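Local structure of protein A49R (Vaccinia virus, 4D5T) at residues M9-L13 / T56-I60; I16-V20 / P49-F53; K86-F90 / D100-L105; K92-I98 / V134-I139. The protein inhibits host NF-kappa-B activation by binding BTRC, which diminishes ubiquitination of the inhibitor NFKBIA and keeps RELA in the cytoplasm. All coordinates share one frame; numbering follows the deposited sequence. Where two conformers were deposited one is given.

Interaction 1: residues M9-L13 / T56-I60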
loop_
_atom_site.group_PDB
_atom_site.type_symbol
_atom_site.label_atom_id
_atom_site.label_comp_id
_atom_site.label_asym_id
_atom_site.label_seq_id
_atom_site.Cartn_x
_atom_site.Cartn_y
_atom_site.Cartn_z
ATOM N N MET A 9 -10.671 -13.353 -6.745
ATOM C CA MET A 9 -9.996 -12.532 -5.717
ATOM C C MET A 9 -10.201 -12.951 -4.246
ATOM O O MET A 9 -9.392 -12.565 -3.375
ATOM C CB MET A 9 -10.382 -11.086 -5.878
ATOM C CG MET A 9 -9.912 -10.506 -7.197
ATOM S SD MET A 9 -8.082 -10.504 -7.285
ATOM C CE MET A 9 -7.814 -9.258 -8.489
ATOM N N HIS A 10 -11.246 -13.737 -3.948
ATOM C CA HIS A 10 -11.401 -14.287 -2.607
ATOM C C HIS A 10 -10.263 -15.247 -2.342
ATOM O O HIS A 10 -9.589 -15.181 -1.331
ATOM C CB HIS A 10 -12.714 -15.042 -2.443
ATOM C CG HIS A 10 -13.914 -14.148 -2.454
ATOM N ND1 HIS A 10 -14.314 -13.427 -1.338
ATOM C CD2 HIS A 10 -14.791 -13.849 -3.434
ATOM C CE1 HIS A 10 -15.401 -12.738 -1.633
ATOM N NE2 HIS A 10 -15.709 -12.973 -2.898
ATOM N N THR A 11 -10.074 -16.166 -3.269
ATOM C CA THR A 11 -8.937 -17.077 -3.206
ATOM C C THR A 11 -7.620 -16.352 -3.189
ATOM O O THR A 11 -6.743 -16.717 -2.422
ATOM C CB THR A 11 -8.988 -17.995 -4.410
ATOM O OG1 THR A 11 -10.190 -18.743 -4.328
ATOM C CG2 THR A 11 -7.817 -18.984 -4.419
ATOM N N GLU A 12 -7.472 -15.329 -4.024
ATOM C CA GLU A 12 -6.204 -14.613 -4.118
ATOM C C GLU A 12 -5.865 -13.928 -2.802
ATOM O O GLU A 12 -4.754 -14.026 -2.309
ATOM C CB GLU A 12 -6.195 -13.567 -5.200
ATOM C CG GLU A 12 -4.782 -13.021 -5.447
ATOM C CD GLU A 12 -3.785 -14.074 -5.955
ATOM O OE1 GLU A 12 -4.219 -15.024 -6.590
ATOM O OE2 GLU A 12 -2.567 -13.932 -5.753
ATOM N N LEU A 13 -6.848 -13.258 -2.194
ATOM C CA LEU A 13 -6.581 -12.550 -0.947
ATOM C C LEU A 13 -6.315 -13.438 0.213
ATOM O O LEU A 13 -5.358 -13.218 0.971
ATOM C CB LEU A 13 -7.715 -11.662 -0.584
ATOM C CG LEU A 13 -7.662 -10.311 -1.206
ATOM C CD1 LEU A 13 -8.950 -9.601 -0.769
ATOM C CD2 LEU A 13 -6.465 -9.478 -0.770
ATOM N N THR A 56 -2.558 -6.565 -5.203
ATOM C CA THR A 56 -3.897 -7.189 -5.244
ATOM C C THR A 56 -4.976 -6.268 -4.691
ATOM O O THR A 56 -6.004 -6.068 -5.329
ATOM C CB THR A 56 -3.868 -8.551 -4.593
ATOM O OG1 THR A 56 -3.000 -9.376 -5.356
ATOM C CG2 THR A 56 -5.254 -9.186 -4.582
ATOM N N VAL A 57 -4.732 -5.621 -3.533
ATOM C CA VAL A 57 -5.716 -4.759 -2.970
ATOM C C VAL A 57 -5.937 -3.550 -3.852
ATOM O O VAL A 57 -7.107 -3.129 -4.127
ATOM C CB VAL A 57 -5.280 -4.290 -1.529
ATOM C CG1 VAL A 57 -6.208 -3.207 -0.957
ATOM C CG2 VAL A 57 -5.255 -5.462 -0.591
ATOM N N TYR A 58 -4.847 -2.961 -4.337
ATOM C CA TYR A 58 -4.949 -1.811 -5.258
ATOM C C TYR A 58 -5.855 -2.165 -6.466
ATOM O O TYR A 58 -6.714 -1.391 -6.893
ATOM C CB TYR A 58 -3.546 -1.433 -5.715
ATOM C CG TYR A 58 -3.434 -0.207 -6.532
ATOM C CD1 TYR A 58 -3.593 -0.259 -7.899
ATOM C CD2 TYR A 58 -3.146 1.020 -5.946
ATOM C CE1 TYR A 58 -3.444 0.877 -8.674
ATOM C CE2 TYR A 58 -3.013 2.175 -6.712
ATOM C CZ TYR A 58 -3.189 2.090 -8.056
ATOM O OH TYR A 58 -3.039 3.195 -8.819
ATOM N N THR A 59 -5.644 -3.351 -7.006
ATOM C CA THR A 59 -6.368 -3.840 -8.199
ATOM C C THR A 59 -7.847 -4.064 -7.859
ATOM O O THR A 59 -8.717 -3.710 -8.641
ATOM C CB THR A 59 -5.758 -5.142 -8.708
ATOM O OG1 THR A 59 -4.448 -4.863 -9.160
ATOM C CG2 THR A 59 -6.565 -5.698 -9.880
ATOM N N ILE A 60 -8.114 -4.690 -6.718
ATOM C CA ILE A 60 -9.496 -4.881 -6.253
ATOM C C ILE A 60 -10.288 -3.580 -6.068
ATOM O O ILE A 60 -11.435 -3.465 -6.520
ATOM C CB ILE A 60 -9.489 -5.677 -4.959
ATOM C CG1 ILE A 60 -9.070 -7.100 -5.303
ATOM C CG2 ILE A 60 -10.839 -5.637 -4.256
ATOM C CD1 ILE A 60 -8.757 -7.902 -4.086
HETATM O O HOH W 1 -1.754 -11.400 -4.670
#
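Met9 and Leu13, one turn apart, meet Ile60 and Thr56 through apolar contacts that carry most of this helix pairing. The closest approach is between Leu13 and Ile60, which reach toward each other tip to tip, CD1 of Leu13 lying 3.7 Å from CD1 of Ile60. The other branch of Leu13, CD2, touches CG2 of Thr56 at 4.0 Å. A bend at chi2 (-64°) turns the Met9 chain past Ile60, the two running in opposite directions with Met9 CG 4.0 Å from Ile60 CG1, while the Met9 CE methyl ends 4.0 Å from CG2 of Thr59. A flexible thioether suits this partly exposed end of the contact. The short segments run antiparallel at 156°, their axes 11.2 Å apart, within the all-helical bundle of a Bcl-2 family protein. Helix 132-150 contributes Ile146 against both Leu13 and Val57.

Polar contact across the pair is made through water. Glu12 OE2 accepts from a water at 2.9 Å; the further link from this water to Thr56 OG1 is very short and therefore doubtful. That hydroxyl also bonds to Ser52 O, which satisfies it within its own helix, while CG2 of Thr56, anti to the backbone N, faces helix 9-23, where Glu12 CG also packs on it.

Interaction 2: residues I16-V20 / P49-F53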
loop_
_atom_site.group_PDB
_atom_site.type_symbol
_atom_site.label_atom_id
_atom_site.label_comp_id
_atom_site.label_asym_id
_atom_site.label_seq_id
_atom_site.Cartn_x
_atom_site.Cartn_y
_atom_site.Cartn_z
ATOM N N ILE A 16 -2.648 -14.923 -0.570
ATOM C CA ILE A 16 -1.509 -13.998 -0.436
ATOM C C ILE A 16 -1.340 -13.537 1.032
ATOM O O ILE A 16 -0.220 -13.397 1.527
ATOM C CB ILE A 16 -1.548 -12.845 -1.410
ATOM C CG1 ILE A 16 -0.152 -12.214 -1.551
ATOM C CG2 ILE A 16 -2.563 -11.814 -1.035
ATOM C CD1 ILE A 16 0.873 -13.118 -2.222
ATOM N N SER A 17 -2.450 -13.359 1.741
ATOM C CA SER A 17 -2.360 -12.996 3.179
ATOM C C SER A 17 -1.721 -14.126 4.010
ATOM O O SER A 17 -0.879 -13.844 4.875
ATOM C CB SER A 17 -3.723 -12.571 3.769
ATOM O OG SER A 17 -4.700 -13.582 3.683
ATOM N N GLN A 18 -2.029 -15.360 3.680
ATOM C CA GLN A 18 -1.339 -16.521 4.249
ATOM C C GLN A 18 0.162 -16.544 3.921
ATOM O O GLN A 18 0.972 -16.891 4.775
ATOM C CB GLN A 18 -1.939 -17.855 3.770
ATOM C CG GLN A 18 -3.206 -18.298 4.433
ATOM C CD GLN A 18 -3.125 -18.475 5.977
ATOM O OE1 GLN A 18 -2.047 -18.616 6.586
ATOM N NE2 GLN A 18 -4.296 -18.392 6.625
ATOM N N LEU A 19 0.519 -16.177 2.701
ATOM C CA LEU A 19 1.960 -16.098 2.312
ATOM C C LEU A 19 2.698 -14.999 3.071
ATOM O O LEU A 19 3.813 -15.207 3.536
ATOM C CB LEU A 19 2.113 -15.909 0.815
ATOM C CG LEU A 19 3.558 -16.061 0.312
ATOM C CD1 LEU A 19 4.074 -17.475 0.571
ATOM C CD2 LEU A 19 3.677 -15.734 -1.166
ATOM N N VAL A 20 2.036 -13.857 3.277
ATOM C CA VAL A 20 2.625 -12.796 4.072
ATOM C C VAL A 20 2.958 -13.254 5.482
ATOM O O VAL A 20 4.086 -13.087 5.928
ATOM C CB VAL A 20 1.708 -11.544 4.157
ATOM C CG1 VAL A 20 2.279 -10.553 5.148
ATOM C CG2 VAL A 20 1.593 -10.921 2.775
ATOM N N PRO A 49 5.799 -10.840 -0.662
ATOM C CA PRO A 49 4.395 -11.101 -0.557
ATOM C C PRO A 49 3.551 -9.951 -0.035
ATOM O O PRO A 49 2.385 -9.838 -0.426
ATOM C CB PRO A 49 4.304 -12.288 0.426
ATOM C CG PRO A 49 5.654 -12.760 0.615
ATOM C CD PRO A 49 6.651 -11.750 0.114
ATOM N N PHE A 50 4.116 -9.095 0.831
ATOM C CA PHE A 50 3.388 -7.947 1.232
ATOM C C PHE A 50 3.109 -6.976 0.066
ATOM O O PHE A 50 2.025 -6.348 0.009
ATOM C CB PHE A 50 4.066 -7.199 2.413
ATOM C CG PHE A 50 3.224 -6.067 2.954
ATOM C CD1 PHE A 50 2.033 -6.311 3.569
ATOM C CD2 PHE A 50 3.672 -4.768 2.934
ATOM C CE1 PHE A 50 1.246 -5.264 4.131
ATOM C CE2 PHE A 50 2.914 -3.737 3.423
ATOM C CZ PHE A 50 1.724 -3.970 4.078
ATOM N N ILE A 51 4.071 -6.828 -0.822
ATOM C CA ILE A 51 3.880 -5.981 -2.036
ATOM C C ILE A 51 2.870 -6.645 -3.017
ATOM O O ILE A 51 1.979 -5.980 -3.522
ATOM C CB ILE A 51 5.229 -5.703 -2.715
ATOM C CG1 ILE A 51 6.226 -5.010 -1.786
ATOM C CG2 ILE A 51 5.059 -4.876 -3.969
ATOM C CD1 ILE A 51 5.745 -3.838 -0.981
ATOM N N SER A 52 2.924 -7.972 -3.180
ATOM C CA SER A 52 1.837 -8.657 -3.889
ATOM C C SER A 52 0.447 -8.443 -3.278
ATOM O O SER A 52 -0.529 -8.161 -4.013
ATOM C CB SER A 52 2.178 -10.150 -4.063
ATOM O OG SER A 52 1.141 -10.724 -4.837
ATOM N N PHE A 53 0.357 -8.487 -1.958
ATOM C CA PHE A 53 -0.889 -8.130 -1.217
ATOM C C PHE A 53 -1.326 -6.730 -1.578
ATOM O O PHE A 53 -2.493 -6.514 -1.982
ATOM C CB PHE A 53 -0.712 -8.325 0.292
ATOM C CG PHE A 53 -1.865 -7.815 1.129
ATOM C CD1 PHE A 53 -2.972 -8.617 1.348
ATOM C CD2 PHE A 53 -1.788 -6.600 1.727
ATOM C CE1 PHE A 53 -4.045 -8.154 2.078
ATOM C CE2 PHE A 53 -2.846 -6.170 2.583
ATOM C CZ PHE A 53 -3.962 -6.949 2.708
#
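The Phe53 ring meets Ile16 at its edge: CG2 of Ile16 lies near the ring plane, 4.0 Å from CD1 of Phe53. Pro49 presents its puckered ring, which Leu19 crosses at about a right angle, Leu19 CD2 coming within 3.8 Å of Pro49 CB. Proline is well suited to this first turn, where its missing N-H costs no helix bond. The CA atoms of Val20 and Pro49, 5.2 Å apart, are the closest such pair of the two segments.

Branched side chains fill the space between the backbones. CG2 of Val20 presses on the backbone at Pro49, 3.5 Å from Pro49 O, and also reaches CB of Pro49 at 3.8 Å. In Ile16 the CG1 arm stands anti to the backbone N (chi1 -161°), which carries it toward the other helix; the terminal CD1 of Ile16 rests 3.6 Å from Ser52 OG. A small serine here lets the isoleucine come close to the helix. No hydrogen bond crosses the contact.

The short segments are antiparallel at 152° with axes 8.7 Å apart, so helices 9-23 and 49-61 lie close together here as an antiparallel pair of the Bcl-2-type helical bundle. Helix 132-150 covers one flank, with Ile135 and Ile139 against Val20, while Phe50 extends to Leu32 and Ile36 of helix 29-40.

Interaction 3: residues K86-F90 / D100-L105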
loop_
_atom_site.group_PDB
_atom_site.type_symbol
_atom_site.label_atom_id
_atom_site.label_comp_id
_atom_site.label_asym_id
_atom_site.label_seq_id
_atom_site.Cartn_x
_atom_site.Cartn_y
_atom_site.Cartn_z
ATOM N N LYS A 86 -1.940 11.007 6.216
ATOM C CA LYS A 86 -1.839 9.555 5.969
ATOM C C LYS A 86 -0.546 8.967 6.589
ATOM O O LYS A 86 -0.555 7.870 7.143
ATOM C CB LYS A 86 -1.821 9.251 4.502
ATOM C CG LYS A 86 -3.101 9.567 3.709
ATOM C CD LYS A 86 -4.351 8.933 4.232
ATOM C CE LYS A 86 -5.491 9.139 3.262
ATOM N NZ LYS A 86 -6.732 8.526 3.788
ATOM N N PHE A 87 0.527 9.761 6.567
ATOM C CA PHE A 87 1.829 9.304 7.129
ATOM C C PHE A 87 1.774 8.883 8.524
ATOM O O PHE A 87 2.398 7.869 8.871
ATOM C CB PHE A 87 2.946 10.320 6.987
ATOM C CG PHE A 87 4.264 9.665 6.701
ATOM C CD1 PHE A 87 4.939 9.143 7.790
ATOM C CD2 PHE A 87 4.724 9.428 5.479
ATOM C CE1 PHE A 87 6.129 8.502 7.637
ATOM C CE2 PHE A 87 5.912 8.744 5.294
ATOM C CZ PHE A 87 6.604 8.271 6.378
ATOM N N MET A 88 0.974 9.560 9.338
ATOM C CA MET A 88 0.941 9.209 10.724
ATOM C C MET A 88 0.469 7.748 10.966
ATOM O O MET A 88 0.793 7.219 11.997
ATOM C CB MET A 88 0.104 10.187 11.553
ATOM C CG MET A 88 0.579 11.641 11.526
ATOM S SD MET A 88 2.363 11.919 11.680
ATOM C CE MET A 88 2.645 13.556 11.045
ATOM N N SER A 89 -0.271 7.139 10.019
ATOM C CA SER A 89 -0.745 5.741 10.172
ATOM C C SER A 89 0.444 4.817 10.360
ATOM O O SER A 89 0.350 3.814 11.035
ATOM C CB SER A 89 -1.621 5.247 8.980
ATOM O OG SER A 89 -2.782 6.068 8.773
ATOM N N PHE A 90 1.571 5.163 9.768
ATOM C CA PHE A 90 2.774 4.293 9.862
ATOM C C PHE A 90 3.284 4.186 11.273
ATOM O O PHE A 90 4.026 3.231 11.631
ATOM C CB PHE A 90 3.911 4.770 8.982
ATOM C CG PHE A 90 3.646 4.699 7.539
ATOM C CD1 PHE A 90 3.256 3.519 6.945
ATOM C CD2 PHE A 90 3.726 5.837 6.768
ATOM C CE1 PHE A 90 2.995 3.458 5.610
ATOM C CE2 PHE A 90 3.471 5.787 5.422
ATOM C CZ PHE A 90 3.111 4.580 4.821
ATOM N N ASP A 100 -4.210 1.814 3.495
ATOM C CA ASP A 100 -4.811 3.025 2.876
ATOM C C ASP A 100 -3.773 4.118 2.626
ATOM O O ASP A 100 -3.781 4.760 1.551
ATOM C CB ASP A 100 -5.947 3.537 3.813
ATOM C CG ASP A 100 -6.618 4.822 3.300
ATOM O OD1 ASP A 100 -7.253 4.792 2.254
ATOM O OD2 ASP A 100 -6.454 5.860 3.924
ATOM N N ALA A 101 -2.870 4.363 3.596
ATOM C CA ALA A 101 -1.852 5.340 3.426
ATOM C C ALA A 101 -0.944 5.020 2.258
ATOM O O ALA A 101 -0.674 5.910 1.424
ATOM C CB ALA A 101 -1.022 5.530 4.709
ATOM N N ILE A 102 -0.468 3.775 2.163
ATOM C CA ILE A 102 0.405 3.382 1.100
ATOM C C ILE A 102 -0.259 3.548 -0.281
ATOM O O ILE A 102 0.364 4.074 -1.179
ATOM C CB ILE A 102 0.893 1.918 1.299
ATOM C CG1 ILE A 102 1.865 1.859 2.509
ATOM C CG2 ILE A 102 1.625 1.418 0.107
ATOM C CD1 ILE A 102 2.061 0.462 3.079
ATOM N N ILE A 103 -1.505 3.102 -0.397
ATOM C CA ILE A 103 -2.224 3.196 -1.657
ATOM C C ILE A 103 -2.506 4.636 -2.013
ATOM O O ILE A 103 -2.324 5.036 -3.170
ATOM C CB ILE A 103 -3.487 2.348 -1.574
ATOM C CG1 ILE A 103 -3.043 0.884 -1.698
ATOM C CG2 ILE A 103 -4.485 2.755 -2.634
ATOM C CD1 ILE A 103 -4.166 -0.080 -1.505
ATOM N N THR A 104 -2.848 5.451 -1.020
ATOM C CA THR A 104 -3.058 6.901 -1.266
ATOM C C THR A 104 -1.769 7.570 -1.763
ATOM O O THR A 104 -1.796 8.372 -2.733
ATOM C CB THR A 104 -3.533 7.620 0.007
ATOM O OG1 THR A 104 -4.817 7.107 0.377
ATOM C CG2 THR A 104 -3.683 9.128 -0.262
ATOM N N LEU A 105 -0.642 7.228 -1.157
ATOM C CA LEU A 105 0.636 7.780 -1.574
ATOM C C LEU A 105 0.928 7.359 -3.031
ATOM O O LEU A 105 1.492 8.137 -3.821
ATOM C CB LEU A 105 1.791 7.392 -0.617
ATOM C CG LEU A 105 1.617 8.053 0.775
ATOM C CD1 LEU A 105 2.648 7.522 1.739
ATOM C CD2 LEU A 105 1.675 9.533 0.801
HETATM O O HOH W 2 -4.504 6.247 6.450
#
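Lys86 and Phe90 divide their contact with residues 100-105 into a charged outer side and an apolar inner one. Inside, Ala101 is the point of closest backbone approach: its CA lies 4.9 Å from that of Lys86, and its methyl CB sits 3.4 Å from Lys86 O, a fit that suits so small a residue. Beside it the buried Phe90 turns its ring edge to the helix. CG1 of Ile102 lies in the ring plane, 3.7 Å from Phe90 CE1, and CD1 of Leu105 is near the same plane, 4.2 Å from Phe90 CE2.

Toward the partly exposed side, Lys86 bends at its second torsion (chi2 -55°) and then extends across Thr104 to a salt bridge of 2.7 Å between Lys86 NZ and Asp100 OD2, the carboxylate oxygen receiving it on its syn lone pair. The aliphatic chain is covered while the ammonium meets its counter-charge. Thr104 OG1 itself bonds back to Asp100 O at 2.8 Å. A water 2.9 Å from Ser89 OG may add a loose link to Asp100 OD2.

The contact joins helix 76-87 and the residues that follow it to helix 95-109, consecutive helices of the Bcl-2-type bundle packing across their short connection. On the inner side Ile102 continues to Ile36 and Phe39 of helix 29-40, and Leu105 to Leu122 of helix 112-126.

Interaction 4: residues K92-I98 / V134-I139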
loop_
_atom_site.group_PDB
_atom_site.type_symbol
_atom_site.label_atom_id
_atom_site.label_comp_id
_atom_site.label_asym_id
_atom_site.label_seq_id
_atom_site.Cartn_x
_atom_site.Cartn_y
_atom_site.Cartn_z
ATOM N N LYS A 92 1.218 4.173 13.938
ATOM C CA LYS A 92 0.111 3.642 14.779
ATOM C C LYS A 92 -0.129 2.175 14.513
ATOM O O LYS A 92 0.585 1.590 13.704
ATOM C CB LYS A 92 -1.142 4.491 14.534
ATOM C CG LYS A 92 -0.934 5.936 14.958
ATOM C CD LYS A 92 -2.140 6.798 14.679
ATOM C CE LYS A 92 -2.948 6.949 15.961
ATOM N NZ LYS A 92 -3.712 8.226 15.941
ATOM N N ASP A 93 -1.126 1.582 15.171
ATOM C CA ASP A 93 -1.314 0.136 15.190
ATOM C C ASP A 93 -2.475 -0.383 14.359
ATOM O O ASP A 93 -2.971 -1.515 14.606
ATOM C CB ASP A 93 -1.510 -0.355 16.636
ATOM C CG ASP A 93 -0.279 -0.116 17.504
ATOM O OD1 ASP A 93 0.859 -0.033 16.977
ATOM O OD2 ASP A 93 -0.451 0.002 18.728
ATOM N N ASN A 94 -2.919 0.396 13.395
ATOM C CA ASN A 94 -4.050 -0.001 12.555
ATOM C C ASN A 94 -3.563 -0.314 11.144
ATOM O O ASN A 94 -3.151 0.585 10.417
ATOM C CB ASN A 94 -5.120 1.122 12.550
ATOM C CG ASN A 94 -6.372 0.770 11.739
ATOM O OD1 ASN A 94 -6.317 0.390 10.580
ATOM N ND2 ASN A 94 -7.532 0.910 12.388
ATOM N N LEU A 95 -3.626 -1.565 10.749
ATOM C CA LEU A 95 -3.092 -1.968 9.443
ATOM C C LEU A 95 -3.937 -1.478 8.293
ATOM O O LEU A 95 -3.396 -1.127 7.266
ATOM C CB LEU A 95 -2.948 -3.502 9.347
ATOM C CG LEU A 95 -2.299 -4.017 8.054
ATOM C CD1 LEU A 95 -0.859 -3.525 7.910
ATOM C CD2 LEU A 95 -2.372 -5.573 8.057
ATOM N N GLU A 96 -5.254 -1.490 8.442
ATOM C CA GLU A 96 -6.116 -0.958 7.386
ATOM C C GLU A 96 -5.709 0.459 7.024
ATOM O O GLU A 96 -5.590 0.821 5.855
ATOM C CB GLU A 96 -7.583 -0.998 7.776
ATOM C CG GLU A 96 -8.528 -0.577 6.671
ATOM C CD GLU A 96 -9.990 -0.966 7.046
ATOM O OE1 GLU A 96 -10.322 -1.042 8.231
ATOM O OE2 GLU A 96 -10.774 -1.293 6.181
ATOM N N ASN A 97 -5.394 1.239 8.028
ATOM C CA ASN A 97 -4.958 2.655 7.781
ATOM C C ASN A 97 -3.631 2.766 7.137
ATOM O O ASN A 97 -3.387 3.695 6.329
ATOM C CB ASN A 97 -5.050 3.505 9.075
ATOM C CG ASN A 97 -6.491 3.715 9.522
ATOM O OD1 ASN A 97 -7.400 3.533 8.758
ATOM N ND2 ASN A 97 -6.679 4.144 10.735
ATOM N N ILE A 98 -2.727 1.859 7.502
ATOM C CA ILE A 98 -1.435 1.770 6.856
ATOM C C ILE A 98 -1.526 1.403 5.367
ATOM O O ILE A 98 -0.878 2.046 4.516
ATOM C CB ILE A 98 -0.522 0.776 7.622
ATOM C CG1 ILE A 98 -0.062 1.442 8.920
ATOM C CG2 ILE A 98 0.691 0.363 6.763
ATOM C CD1 ILE A 98 0.531 0.495 9.906
ATOM N N VAL A 134 2.608 -4.784 13.186
ATOM C CA VAL A 134 1.263 -4.444 12.806
ATOM C C VAL A 134 0.821 -5.327 11.611
ATOM O O VAL A 134 -0.341 -5.688 11.538
ATOM C CB VAL A 134 1.173 -2.955 12.439
ATOM C CG1 VAL A 134 -0.253 -2.592 12.246
ATOM C CG2 VAL A 134 1.688 -2.154 13.598
ATOM N N ILE A 135 1.710 -5.663 10.689
ATOM C CA ILE A 135 1.326 -6.581 9.584
ATOM C C ILE A 135 0.966 -7.991 10.210
ATOM O O ILE A 135 -0.076 -8.525 9.913
ATOM C CB ILE A 135 2.440 -6.691 8.535
ATOM C CG1 ILE A 135 2.616 -5.311 7.788
ATOM C CG2 ILE A 135 2.197 -7.742 7.443
ATOM C CD1 ILE A 135 3.861 -5.128 6.960
ATOM N N ARG A 136 1.850 -8.513 11.056
ATOM C CA ARG A 136 1.698 -9.851 11.638
ATOM C C ARG A 136 0.373 -9.977 12.351
ATOM O O ARG A 136 -0.310 -10.981 12.243
ATOM C CB ARG A 136 2.632 -10.032 12.873
ATOM C CG ARG A 136 3.974 -10.576 12.633
ATOM C CD ARG A 136 4.835 -10.810 13.885
ATOM N NE ARG A 136 6.177 -10.548 13.422
ATOM C CZ ARG A 136 6.960 -9.514 13.707
ATOM N NH1 ARG A 136 6.641 -8.584 14.605
ATOM N NH2 ARG A 136 8.182 -9.464 13.142
ATOM N N GLU A 137 0.099 -8.992 13.178
ATOM C CA GLU A 137 -1.029 -9.050 14.044
ATOM C C GLU A 137 -2.374 -8.933 13.303
ATOM O O GLU A 137 -3.395 -9.375 13.824
ATOM C CB GLU A 137 -0.823 -7.981 15.118
ATOM C CG GLU A 137 -1.713 -8.057 16.337
ATOM C CD GLU A 137 -1.259 -7.258 17.552
ATOM O OE1 GLU A 137 -0.175 -6.601 17.664
ATOM O OE2 GLU A 137 -2.044 -7.387 18.496
ATOM N N ASN A 138 -2.382 -8.259 12.155
ATOM C CA ASN A 138 -3.619 -7.851 11.543
ATOM C C ASN A 138 -3.875 -8.289 10.084
ATOM O O ASN A 138 -4.991 -8.120 9.601
ATOM C CB ASN A 138 -3.709 -6.311 11.592
ATOM C CG ASN A 138 -3.747 -5.767 12.981
ATOM O OD1 ASN A 138 -4.726 -5.980 13.712
ATOM N ND2 ASN A 138 -2.610 -5.185 13.426
ATOM N N ILE A 139 -2.901 -8.868 9.359
ATOM C CA ILE A 139 -3.147 -9.105 7.933
ATOM C C ILE A 139 -4.275 -10.081 7.576
ATOM O O ILE A 139 -5.040 -9.871 6.615
ATOM C CB ILE A 139 -1.859 -9.484 7.125
ATOM C CG1 ILE A 139 -2.153 -9.328 5.602
ATOM C CG2 ILE A 139 -1.301 -10.828 7.506
ATOM C CD1 ILE A 139 -1.071 -8.776 4.805
HETATM O O HOH W 3 -2.309 -3.729 15.897
#
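The loop at Asp93 leads into the first turn of helix 95-109 beside helix 132-150, the CA atoms of Asp93 and Val134 lying 5.8 Å apart. Leu95 then enters as a knob into the hole formed by Val134, Ile135, Asn138 and Ile139. Its CG is anti to the backbone N (chi1 -176°), which directs the forked end into the partner helix: Leu95 CD1 meets Ile135 CG1 at 3.9 Å, and Leu95 CD2 lies 3.6 Å from the backbone N of Ile139. The fork of a leucine suits such a hole, one methyl going to each isoleucine. Val134 answers with CG1, which packs on the incoming backbone and reaches CD1 of Ile98 at 4.0 Å.

At the outer side, Asn138 is held by its amide. Asn138 ND2 donates to Val134 O at 3.0 Å, in the carbonyl plane and on a lone pair, and also donates to a water at 2.9 Å. That water in turn donates to Asp93 O at 2.6 Å, bridging helix and loop. Ile139 continues the apolar surface to Phe53 of helix 49-61.

Asn94 is the N-cap: its OD1 accepts from Asn97 N at 2.8 Å with an N-H...O angle of 155°. A capped helix start whose first residue is a knob in a neighbouring helix thus forms this helix-helix junction of the Bcl-2-like bundle.

From the N terminus, helix 49-61 returns to helix 9-23 in two places: interaction 1 closes the longer loop, and interaction 2 is nested inside it, the two touching where Leu13 meets Phe53. Farther along, interaction 3 closes a short connection between helices 76-87 and 95-109. Interaction 4 opens within that connection and closes at helix 132-150, so interactions 3 and 4 cross, sharing helix 95-109 and meeting at Phe90 and Ile98. Phe50 on Ile135 and Phe53 on Ile139 tie interaction 2 to interaction 4. Val57 with Ile103, and Phe50 with Ile102, join the first two contacts to interaction 3 across the bundle.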